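Phosphoglycerol transferase GacH (Streptococcus pyogenes MGAS5005, PDB 6DGM) probably transfers glycerol phosphate to the rhamnose polysaccharide of the streptococcal cell wall, this chain being its extramembrane, metal-binding domain of the LTA synthase and sulfatase type. Local coordinates at residues K247-F252 and V265-D270; T7-E12 and L358-Y363; R135-P140 and T150-L155; E302-P307 and L318-D323. One frame throughout, in Å; residues are numbered along the deposited sequence.

Contact 1. Residues K247-F252 and V265-D270; sequences KETRAF and VVFYGD. With MN (manganese (II) ion), chain C.
With CG anti to the backbone N (chi1 -178°), F267 sends its ring off strand 263-269 toward helix 229-257, where T249, its CG2 likewise anti to the backbone N, reaches back from the opposite direction. The two side chains meet at the outer part of the phenylalanine ring. CE2 of F267 lies 3.9 Å from OG1 of T249 and also 3.9 Å from CG2 of T249, so the hydroxyl and the methyl share the same ring carbon, and the threonine approaches the ring obliquely. Threonine suits this place because it turns a methyl to the aromatic carbon while its OG1, although buried, is satisfied by hydrogen bonds to T245 O, one turn back in the helix, and to the hydroxyl of Y186. One helical turn on, the order of residue types is reversed. Here F252 comes from the helix and a branched valine from the strand, with CE2 of F252 4.5 Å from CG2 of V265 in a looser, purely apolar touch. I68 and Y186 from neighbouring helices pack against F267 as well. Past the strand, D270 OD2 binds manganese at 2.1 Å, together with E47, T89 and H271, while D270 OD1 accepts a hydrogen bond from S48 N. The helix-on-strand packing is that of an alpha/beta fold; the metal-binding pair D270 and H271 just past a central strand fits the alkaline phosphatase clan.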
# COMPACT_ATOMS: atom_id res chain seq x y z
N LYS A 247 -11.12 8.76 13.82
CA LYS A 247 -11.97 9.94 13.64
C LYS A 247 -11.44 10.85 12.54
O LYS A 247 -12.22 11.39 11.75
CB LYS A 247 -12.09 10.70 14.95
CG LYS A 247 -12.81 9.93 16.03
CD LYS A 247 -12.82 10.72 17.32
CE LYS A 247 -13.40 9.90 18.46
NZ LYS A 247 -12.60 8.66 18.69
N GLU A 248 -10.12 11.05 12.48
CA GLU A 248 -9.57 11.95 11.48
C GLU A 248 -9.70 11.36 10.07
O GLU A 248 -9.83 12.11 9.11
CB GLU A 248 -8.11 12.29 11.78
CG GLU A 248 -7.90 12.99 13.12
CD GLU A 248 -8.54 14.37 13.17
OE1 GLU A 248 -8.89 14.92 12.10
OE2 GLU A 248 -8.70 14.91 14.30
N THR A 249 -9.63 10.03 9.94
CA THR A 249 -9.78 9.40 8.64
C THR A 249 -11.20 9.61 8.12
O THR A 249 -11.40 9.94 6.94
CB THR A 249 -9.43 7.91 8.74
OG1 THR A 249 -8.08 7.74 9.19
CG2 THR A 249 -9.59 7.19 7.39
N ARG A 250 -12.21 9.45 8.99
CA ARG A 250 -13.57 9.76 8.58
C ARG A 250 -13.70 11.21 8.12
O ARG A 250 -14.32 11.49 7.09
CB ARG A 250 -14.54 9.48 9.73
CG ARG A 250 -15.97 9.98 9.48
CD ARG A 250 -16.84 9.74 10.69
NE ARG A 250 -18.16 10.36 10.56
CZ ARG A 250 -19.12 10.27 11.47
NH1 ARG A 250 -18.91 9.59 12.59
NH2 ARG A 250 -20.29 10.86 11.27
N ALA A 251 -13.17 12.15 8.91
CA ALA A 251 -13.27 13.56 8.56
C ALA A 251 -12.58 13.86 7.23
O ALA A 251 -13.08 14.67 6.43
CB ALA A 251 -12.69 14.44 9.67
N PHE A 252 -11.44 13.23 6.99
CA PHE A 252 -10.73 13.37 5.73
C PHE A 252 -11.59 12.91 4.56
O PHE A 252 -11.73 13.62 3.56
CB PHE A 252 -9.45 12.56 5.83
CG PHE A 252 -8.62 12.49 4.57
CD1 PHE A 252 -8.17 13.63 3.95
CD2 PHE A 252 -8.27 11.25 4.03
CE1 PHE A 252 -7.38 13.55 2.80
CE2 PHE A 252 -7.49 11.16 2.89
CZ PHE A 252 -7.03 12.32 2.28
N VAL A 265 -8.88 6.59 -2.74
CA VAL A 265 -7.88 6.40 -1.69
C VAL A 265 -7.66 4.90 -1.51
O VAL A 265 -8.62 4.14 -1.33
CB VAL A 265 -8.35 7.01 -0.36
CG1 VAL A 265 -7.33 6.76 0.73
CG2 VAL A 265 -8.65 8.51 -0.50
N VAL A 266 -6.39 4.49 -1.55
CA VAL A 266 -5.97 3.16 -1.14
C VAL A 266 -5.34 3.33 0.24
O VAL A 266 -4.28 3.93 0.36
CB VAL A 266 -4.97 2.55 -2.13
CG1 VAL A 266 -4.55 1.16 -1.66
CG2 VAL A 266 -5.55 2.49 -3.54
N PHE A 267 -6.02 2.85 1.27
CA PHE A 267 -5.64 3.07 2.67
C PHE A 267 -5.27 1.73 3.27
O PHE A 267 -6.04 0.77 3.15
CB PHE A 267 -6.87 3.64 3.40
CG PHE A 267 -6.62 3.96 4.84
CD1 PHE A 267 -6.72 2.97 5.81
CD2 PHE A 267 -6.32 5.26 5.24
CE1 PHE A 267 -6.50 3.25 7.14
CE2 PHE A 267 -6.10 5.55 6.59
CZ PHE A 267 -6.20 4.54 7.53
N TYR A 268 -4.13 1.66 3.95
CA TYR A 268 -3.70 0.38 4.49
C TYR A 268 -2.71 0.59 5.62
O TYR A 268 -1.93 1.55 5.61
CB TYR A 268 -3.07 -0.52 3.40
CG TYR A 268 -1.73 -0.03 2.89
CD1 TYR A 268 -1.65 1.01 1.98
CD2 TYR A 268 -0.54 -0.62 3.32
CE1 TYR A 268 -0.43 1.46 1.51
CE2 TYR A 268 0.69 -0.18 2.85
CZ TYR A 268 0.74 0.85 1.94
OH TYR A 268 1.96 1.27 1.48
N GLY A 269 -2.73 -0.33 6.58
CA GLY A 269 -1.65 -0.39 7.54
C GLY A 269 -0.50 -1.21 6.97
O GLY A 269 -0.70 -2.25 6.33
N ASP A 270 0.73 -0.75 7.20
CA ASP A 270 1.89 -1.42 6.63
C ASP A 270 2.23 -2.73 7.33
O ASP A 270 2.69 -3.68 6.69
CB ASP A 270 3.10 -0.49 6.53
CG ASP A 270 3.49 0.17 7.86
OD1 ASP A 270 2.69 0.19 8.82
OD2 ASP A 270 4.63 0.67 7.94
MN MN C . 5.93 1.09 9.49

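Contact 2. Residues T7-E12 and L358-Y363; sequences TNYSQE and LKNIQY
N8 and Y9 meet N360 and Y363 through a T-shaped aromatic pair and an amide hydrogen bond, which together lay the N-terminal lead-in to helix 11-29 on the late helix 349-365. In the aromatic pair, Y363 presents its edge to a face of Y9, with the ring planes at 74° and the centroids 4.8 Å apart. CD2 of Y363 stands over the centre of the Y9 ring, while CE2 of Y363 comes within 3.7 Å of CE2 of Y9. Both tyrosines hold CG anti to the backbone N, which carries each ring out from its own backbone toward the other segment. Tyrosine suits position 9 because its ring offers a broad face, while its OH, beyond the stack, is hydrogen-bonded to D364 OD1 and K369 N.

The polar contact is made by the two asparagines. N360 ND2 gives an almost straight N-H (179°) to N8 OD1, 3.0 Å away; the acceptor lies in the amide plane of N360, yet the donor sits above the carbonyl plane of N8. The same ND2 also bonds to N356 O, and N8 ND2 to N356 OD1, so N356 in the preceding turn helps fix how both amides are rotated. S10 then opens helix 11-29 as its N-cap, OG accepting from T13 N.

Close packing without a hydrogen bond completes the contact. The N360 amide slides along Y9 nearly coplanar with its ring, and OD1 of N360 lies at the ring edge, 3.2 Å from CB of Y9.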
# COMPACT_ATOMS: atom_id res chain seq x y z
N THR A 7 13.80 -20.55 -14.39
CA THR A 7 14.48 -21.52 -15.22
C THR A 7 14.14 -21.36 -16.69
O THR A 7 14.94 -21.73 -17.55
CB THR A 7 14.19 -22.95 -14.74
OG1 THR A 7 12.78 -23.19 -14.76
CG2 THR A 7 14.71 -23.15 -13.33
N ASN A 8 12.97 -20.80 -17.01
CA ASN A 8 12.55 -20.61 -18.39
C ASN A 8 12.73 -19.17 -18.88
O ASN A 8 12.20 -18.82 -19.94
CB ASN A 8 11.10 -21.05 -18.57
CG ASN A 8 10.13 -20.23 -17.75
OD1 ASN A 8 10.50 -19.61 -16.74
ND2 ASN A 8 8.87 -20.22 -18.17
N TYR A 9 13.47 -18.35 -18.14
CA TYR A 9 13.72 -16.98 -18.58
C TYR A 9 14.52 -16.96 -19.87
O TYR A 9 15.56 -17.62 -20.00
CB TYR A 9 14.46 -16.22 -17.49
CG TYR A 9 14.74 -14.77 -17.85
CD1 TYR A 9 13.73 -13.82 -17.82
CD2 TYR A 9 16.02 -14.36 -18.19
CE1 TYR A 9 13.99 -12.50 -18.15
CE2 TYR A 9 16.29 -13.05 -18.50
CZ TYR A 9 15.27 -12.12 -18.48
OH TYR A 9 15.57 -10.81 -18.78
N SER A 10 14.04 -16.17 -20.83
CA SER A 10 14.61 -16.08 -22.15
C SER A 10 13.82 -15.02 -22.91
O SER A 10 12.72 -14.64 -22.51
CB SER A 10 14.53 -17.40 -22.91
OG SER A 10 13.19 -17.66 -23.30
N GLN A 11 14.41 -14.57 -24.02
CA GLN A 11 13.72 -13.63 -24.90
C GLN A 11 12.40 -14.22 -25.39
O GLN A 11 11.38 -13.52 -25.44
CB GLN A 11 14.64 -13.28 -26.08
CG GLN A 11 14.26 -12.02 -26.83
CD GLN A 11 15.27 -11.63 -27.90
OE1 GLN A 11 16.43 -12.02 -27.85
NE2 GLN A 11 14.82 -10.85 -28.88
N GLU A 12 12.39 -15.51 -25.75
CA GLU A 12 11.17 -16.13 -26.27
C GLU A 12 10.10 -16.23 -25.20
O GLU A 12 8.91 -16.01 -25.47
CB GLU A 12 11.50 -17.51 -26.87
CG GLU A 12 12.25 -17.44 -28.19
CD GLU A 12 12.50 -18.81 -28.81
OE1 GLU A 12 12.23 -19.83 -28.13
OE2 GLU A 12 12.95 -18.87 -29.98
N LEU A 358 4.68 -13.85 -13.80
CA LEU A 358 5.10 -12.68 -13.02
C LEU A 358 6.60 -12.69 -12.74
O LEU A 358 7.25 -11.65 -12.88
CB LEU A 358 4.30 -12.62 -11.73
CG LEU A 358 4.68 -11.48 -10.79
CD1 LEU A 358 4.45 -10.14 -11.46
CD2 LEU A 358 3.90 -11.56 -9.48
N LYS A 359 7.15 -13.84 -12.35
CA LYS A 359 8.57 -13.89 -11.99
C LYS A 359 9.45 -13.53 -13.19
O LYS A 359 10.47 -12.86 -13.04
CB LYS A 359 8.94 -15.26 -11.44
CG LYS A 359 8.38 -15.55 -10.05
CD LYS A 359 8.53 -17.01 -9.65
CE LYS A 359 7.94 -17.23 -8.27
NZ LYS A 359 7.95 -18.65 -7.86
N ASN A 360 9.08 -13.98 -14.38
CA ASN A 360 9.86 -13.64 -15.56
C ASN A 360 9.85 -12.13 -15.82
O ASN A 360 10.89 -11.54 -16.13
CB ASN A 360 9.39 -14.43 -16.78
CG ASN A 360 10.06 -15.79 -16.87
OD1 ASN A 360 11.26 -15.88 -17.11
ND2 ASN A 360 9.29 -16.85 -16.63
N ILE A 361 8.68 -11.50 -15.68
CA ILE A 361 8.59 -10.04 -15.83
C ILE A 361 9.40 -9.34 -14.75
O ILE A 361 10.15 -8.39 -15.02
CB ILE A 361 7.11 -9.60 -15.80
CG1 ILE A 361 6.34 -10.20 -16.99
CG2 ILE A 361 7.00 -8.06 -15.74
CD1 ILE A 361 6.85 -9.78 -18.37
N GLN A 362 9.22 -9.79 -13.51
CA GLN A 362 9.88 -9.17 -12.36
C GLN A 362 11.38 -9.29 -12.46
O GLN A 362 12.11 -8.33 -12.15
CB GLN A 362 9.35 -9.90 -11.12
CG GLN A 362 9.83 -9.37 -9.78
CD GLN A 362 8.98 -9.87 -8.63
OE1 GLN A 362 7.99 -10.60 -8.84
NE2 GLN A 362 9.36 -9.52 -7.41
N TYR A 363 11.88 -10.45 -12.89
CA TYR A 363 13.31 -10.59 -13.12
C TYR A 363 13.76 -9.69 -14.26
O TYR A 363 14.76 -8.97 -14.14
CB TYR A 363 13.63 -12.06 -13.41
CG TYR A 363 15.10 -12.35 -13.54
CD1 TYR A 363 15.88 -12.56 -12.42
CD2 TYR A 363 15.70 -12.40 -14.79
CE1 TYR A 363 17.22 -12.82 -12.54
CE2 TYR A 363 17.04 -12.65 -14.91
CZ TYR A 363 17.80 -12.86 -13.80
OH TYR A 363 19.14 -13.11 -13.94

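Contact 3. Residues R135-P140 and T150-L155; sequences RIAMHP and TVYSNL. With 1GP (sn-glycerol-1-phosphate), chain D.
Strand 135-139 and helix 148-154 are the first two elements of a beta-alpha-beta unit that continues into strand 159-162, and A137 and Y152 meet where the helix lies on the sheet. The contact is a CH-pi interaction: the methyl CB of A137 stands 3.8 Å from the centroid of the Y152 ring, only 8° off its normal. Alanine suits the strand position because its short methyl lets the flat ring lie close. With CG anti to its carbonyl carbon (chi1 -72°), Y152 turns that face to the strand, F157 and F160 meet the ring in edge-to-face pairs, and OH is hydrogen-bonded to E93 and S202. At the far end of the helix, R135 stretches an extended chain toward the carbonyl of L155, the first residue to leave helical geometry. NH1 of R135 reaches O of L155 at 2.9 Å, but the bond is bent and weak; NH2 bonds to Y130 O. At the strand's other end, H139 NE2 is hydrogen-bonded to O2 of sn-glycerol-1-phosphate at 2.7 Å, approached near the ring plane, while ND1 is held by I204 O. A ligand pocket at the C-terminal ends of parallel strands is typical of such alpha/beta folds.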
# COMPACT_ATOMS: atom_id res chain seq x y z
N ARG A 135 2.62 14.64 -9.33
CA ARG A 135 3.03 13.53 -8.49
C ARG A 135 3.58 14.10 -7.19
O ARG A 135 4.55 14.85 -7.20
CB ARG A 135 4.14 12.71 -9.15
CG ARG A 135 3.76 12.07 -10.47
CD ARG A 135 5.00 11.46 -11.14
NE ARG A 135 4.69 11.15 -12.53
CZ ARG A 135 5.59 11.00 -13.49
NH1 ARG A 135 6.88 11.10 -13.19
NH2 ARG A 135 5.20 10.75 -14.74
N ILE A 136 2.97 13.73 -6.06
CA ILE A 136 3.28 14.33 -4.77
C ILE A 136 3.51 13.23 -3.75
O ILE A 136 2.66 12.36 -3.59
CB ILE A 136 2.14 15.26 -4.30
CG1 ILE A 136 1.92 16.39 -5.31
CG2 ILE A 136 2.43 15.77 -2.87
CD1 ILE A 136 0.66 17.23 -5.04
N ALA A 137 4.66 13.28 -3.05
CA ALA A 137 4.93 12.41 -1.92
C ALA A 137 4.91 13.20 -0.62
O ALA A 137 5.21 14.39 -0.61
CB ALA A 137 6.31 11.72 -2.08
N MET A 138 4.56 12.53 0.47
CA MET A 138 4.45 13.18 1.77
C MET A 138 4.82 12.21 2.88
O MET A 138 4.28 11.10 2.93
CB MET A 138 3.00 13.62 2.01
CG MET A 138 2.49 14.54 0.95
SD MET A 138 0.72 14.96 1.15
CE MET A 138 0.70 15.51 2.77
N HIS A 139 5.71 12.64 3.78
CA HIS A 139 6.09 11.82 4.94
C HIS A 139 6.66 12.70 6.04
O HIS A 139 7.67 13.37 5.82
CB HIS A 139 7.14 10.79 4.53
CG HIS A 139 7.64 9.96 5.68
ND1 HIS A 139 6.80 9.22 6.48
CD2 HIS A 139 8.89 9.72 6.13
CE1 HIS A 139 7.51 8.56 7.38
NE2 HIS A 139 8.79 8.86 7.19
N PRO A 140 6.06 12.72 7.25
CA PRO A 140 6.57 13.64 8.29
C PRO A 140 7.77 13.09 9.06
O PRO A 140 7.73 12.87 10.27
CB PRO A 140 5.33 13.90 9.16
CG PRO A 140 4.37 12.86 8.86
CD PRO A 140 4.72 12.19 7.57
N THR A 150 15.65 9.82 -2.98
CA THR A 150 16.21 9.33 -4.23
C THR A 150 15.15 8.61 -5.05
O THR A 150 15.07 8.80 -6.27
CB THR A 150 17.35 8.37 -3.89
OG1 THR A 150 18.37 9.11 -3.22
CG2 THR A 150 17.90 7.75 -5.15
N VAL A 151 14.33 7.80 -4.40
CA VAL A 151 13.30 7.05 -5.11
C VAL A 151 12.30 8.00 -5.76
O VAL A 151 12.03 7.92 -6.96
CB VAL A 151 12.58 6.09 -4.15
CG1 VAL A 151 11.37 5.46 -4.80
CG2 VAL A 151 13.53 5.02 -3.66
N TYR A 152 11.73 8.92 -4.97
CA TYR A 152 10.71 9.81 -5.52
C TYR A 152 11.29 10.77 -6.55
O TYR A 152 10.60 11.13 -7.49
CB TYR A 152 9.91 10.51 -4.41
CG TYR A 152 8.99 9.53 -3.73
CD1 TYR A 152 7.88 9.01 -4.40
CD2 TYR A 152 9.23 9.08 -2.43
CE1 TYR A 152 7.04 8.09 -3.79
CE2 TYR A 152 8.41 8.16 -1.82
CZ TYR A 152 7.31 7.66 -2.52
OH TYR A 152 6.46 6.74 -1.97
N SER A 153 12.54 11.19 -6.38
CA SER A 153 13.21 12.00 -7.40
C SER A 153 13.35 11.22 -8.71
O SER A 153 13.06 11.75 -9.79
CB SER A 153 14.57 12.46 -6.88
OG SER A 153 15.27 13.16 -7.91
N ASN A 154 13.77 9.97 -8.63
CA ASN A 154 13.93 9.19 -9.85
C ASN A 154 12.59 8.81 -10.47
O ASN A 154 12.55 8.53 -11.68
CB ASN A 154 14.78 7.96 -9.59
CG ASN A 154 16.24 8.29 -9.60
OD1 ASN A 154 16.76 8.85 -10.57
ND2 ASN A 154 16.92 7.97 -8.53
N LEU A 155 11.53 8.79 -9.68
CA LEU A 155 10.17 8.63 -10.19
C LEU A 155 9.58 9.94 -10.67
O LEU A 155 8.41 9.98 -11.04
CB LEU A 155 9.26 8.00 -9.13
CG LEU A 155 9.56 6.54 -8.78
CD1 LEU A 155 8.62 6.02 -7.71
CD2 LEU A 155 9.51 5.66 -10.03
C3 1GP D . 10.20 6.48 9.07
O3 1GP D . 8.77 5.26 7.51
C2 1GP D . 9.85 5.14 8.46
O2 1GP D . 10.81 7.37 8.14
C1 1GP D . 9.48 4.13 9.54
O1P 1GP D . 9.46 2.81 8.99
O2P 1GP D . 7.90 1.34 10.57
O3P 1GP D . 9.92 0.39 9.19
O4P 1GP D . 10.31 1.89 11.21
P 1GP D . 9.35 1.56 10.02

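Contact 4. Residues E302-P307 and L318-D323; sequences EKKNHP and LFEHTD. With CA (calcium ion), chain E.
H306 and E320 form a histidine-carboxylate hydrogen bond between the loop before strand 308-310 and helix 314-321, a helix that ends in a Schellman motif at D323. The two side chains come from opposite directions, with ring and carboxylate planes 41° apart. NE2 of H306 donates to OE1 of E320 at 2.6 Å, close to the imidazole plane and on the syn lone pair of the oxygen. Glutamate suits this place because its chain, anti to the backbone N at chi1 and extended beyond CG, can reach the histidine from the helix.

The K304 chain runs obliquely across that of E320. Bent at chi2, it lays CG 3.7 Å from OE1 of E320, and a water accepting from NZ donates to OE2 of E320, so the opposite charges are linked through water. H321 turns its ring edge to the loop, CE1 lying 3.2 Å from O of E302; NE2 and ND1 are hydrogen-bonded to N301 and T76. Another water joins E302 N to H321 O. At the helix end T322 OG1 and T322 N reach L318 O from opposite faces of its plane. D323 then binds calcium beside the D31 carbonyl oxygen, its OD1 2.4 Å from the ion.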
# COMPACT_ATOMS: atom_id res chain seq x y z
N GLU A 302 -18.33 0.50 -5.58
CA GLU A 302 -18.57 -0.93 -5.58
C GLU A 302 -17.85 -1.55 -4.39
O GLU A 302 -17.06 -0.90 -3.69
CB GLU A 302 -18.03 -1.56 -6.87
CG GLU A 302 -18.73 -1.08 -8.13
CD GLU A 302 -20.11 -1.69 -8.30
OE1 GLU A 302 -20.24 -2.92 -8.12
OE2 GLU A 302 -21.06 -0.94 -8.62
N LYS A 303 -18.15 -2.81 -4.13
CA LYS A 303 -17.45 -3.57 -3.09
C LYS A 303 -17.03 -4.88 -3.76
O LYS A 303 -17.82 -5.83 -3.84
CB LYS A 303 -18.31 -3.79 -1.86
CG LYS A 303 -17.56 -4.42 -0.70
CD LYS A 303 -18.26 -4.22 0.63
CE LYS A 303 -17.57 -5.05 1.71
NZ LYS A 303 -16.13 -4.73 1.86
N LYS A 304 -15.80 -4.90 -4.28
CA LYS A 304 -15.25 -6.10 -4.90
C LYS A 304 -14.77 -7.05 -3.81
O LYS A 304 -14.34 -6.62 -2.74
CB LYS A 304 -14.08 -5.72 -5.80
CG LYS A 304 -14.39 -4.65 -6.86
CD LYS A 304 -15.32 -5.19 -7.92
CE LYS A 304 -15.59 -4.14 -9.01
NZ LYS A 304 -16.45 -4.68 -10.10
N ASN A 305 -14.84 -8.34 -4.10
CA ASN A 305 -14.57 -9.37 -3.09
C ASN A 305 -13.08 -9.70 -3.12
O ASN A 305 -12.63 -10.47 -3.97
CB ASN A 305 -15.41 -10.61 -3.39
CG ASN A 305 -15.20 -11.71 -2.37
OD1 ASN A 305 -14.89 -11.45 -1.21
ND2 ASN A 305 -15.38 -12.95 -2.79
N HIS A 306 -12.33 -9.13 -2.18
CA HIS A 306 -10.90 -9.38 -2.04
C HIS A 306 -10.55 -9.40 -0.56
O HIS A 306 -9.92 -8.48 -0.03
CB HIS A 306 -10.09 -8.29 -2.75
CG HIS A 306 -10.26 -8.29 -4.24
ND1 HIS A 306 -9.88 -9.35 -5.03
CD2 HIS A 306 -10.80 -7.36 -5.07
CE1 HIS A 306 -10.16 -9.07 -6.29
NE2 HIS A 306 -10.72 -7.87 -6.34
N PRO A 307 -10.95 -10.47 0.14
CA PRO A 307 -10.82 -10.45 1.62
C PRO A 307 -9.39 -10.46 2.12
O PRO A 307 -9.15 -10.01 3.25
CB PRO A 307 -11.57 -11.71 2.07
CG PRO A 307 -11.65 -12.59 0.83
CD PRO A 307 -11.68 -11.65 -0.35
N LEU A 318 -7.00 -1.36 -7.58
CA LEU A 318 -7.43 0.01 -7.83
C LEU A 318 -8.03 0.15 -9.22
O LEU A 318 -9.07 0.79 -9.41
CB LEU A 318 -6.25 0.97 -7.65
CG LEU A 318 -6.40 2.39 -8.20
CD1 LEU A 318 -7.30 3.18 -7.27
CD2 LEU A 318 -5.07 3.08 -8.38
N PHE A 319 -7.35 -0.43 -10.22
CA PHE A 319 -7.91 -0.41 -11.57
C PHE A 319 -9.28 -1.08 -11.60
O PHE A 319 -10.21 -0.59 -12.25
CB PHE A 319 -6.97 -1.11 -12.55
CG PHE A 319 -5.87 -0.22 -13.09
CD1 PHE A 319 -4.74 0.06 -12.33
CD2 PHE A 319 -5.95 0.30 -14.36
CE1 PHE A 319 -3.73 0.86 -12.84
CE2 PHE A 319 -4.95 1.10 -14.87
CZ PHE A 319 -3.84 1.39 -14.12
N GLU A 320 -9.42 -2.22 -10.91
CA GLU A 320 -10.71 -2.91 -10.91
C GLU A 320 -11.77 -2.07 -10.21
O GLU A 320 -12.90 -1.94 -10.70
CB GLU A 320 -10.58 -4.27 -10.24
CG GLU A 320 -11.85 -5.08 -10.31
CD GLU A 320 -11.82 -6.29 -9.42
OE1 GLU A 320 -11.32 -6.18 -8.27
OE2 GLU A 320 -12.29 -7.35 -9.87
N HIS A 321 -11.43 -1.51 -9.05
CA HIS A 321 -12.41 -0.76 -8.27
C HIS A 321 -12.92 0.44 -9.05
O HIS A 321 -14.12 0.74 -9.04
CB HIS A 321 -11.82 -0.32 -6.92
CG HIS A 321 -12.78 0.42 -6.06
ND1 HIS A 321 -13.76 -0.21 -5.33
CD2 HIS A 321 -12.95 1.75 -5.86
CE1 HIS A 321 -14.50 0.70 -4.71
NE2 HIS A 321 -14.02 1.89 -5.01
N THR A 322 -12.03 1.14 -9.75
CA THR A 322 -12.39 2.30 -10.53
C THR A 322 -12.82 1.97 -11.95
O THR A 322 -13.10 2.90 -12.72
CB THR A 322 -11.22 3.29 -10.59
OG1 THR A 322 -10.10 2.70 -11.25
CG2 THR A 322 -10.83 3.72 -9.19
N ASP A 323 -12.86 0.69 -12.33
CA ASP A 323 -13.27 0.26 -13.68
C ASP A 323 -12.40 0.89 -14.76
O ASP A 323 -12.89 1.29 -15.83
CB ASP A 323 -14.75 0.52 -13.92
CG ASP A 323 -15.35 -0.42 -14.95
OD1 ASP A 323 -15.04 -1.63 -14.89
OD2 ASP A 323 -16.15 0.05 -15.78
CA CA E . -16.85 -2.96 -15.76
O HOH W 1 -16.34 1.60 -7.35
O HOH W 2 -14.70 -7.14 -11.36
O HOH W 3 -18.02 -1.44 -17.31
O HOH W 4 -15.02 -4.93 -15.75
O HOH W 5 -18.88 -4.68 -16.39

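Overall arrangement
Contacts 1, 3 and 4 belong to the sulfatase-type part of the chain; contact 2 joins the N-terminal lead-in to helix 11-29 with the late helix 349-365, the others lying between its segments in sequence. Contacts 1 and 3, centres 20 Å apart, reach the same central sheet and each supplies a residue to the manganese and sn-glycerol-1-phosphate site, probably the active site: D270 on the metal, H139 on the glycerol, whose phosphate O2P lies 2.3 Å from the manganese. Contact 4 touches contact 1, V266 CG2 packing 4.2 Å from L318 CD1, but carries calcium, about 34 Å from the manganese. Contact 2 is remote, its nearest atoms about 16 Å from contact 1 and about 14 Å from contacts 3 and 4.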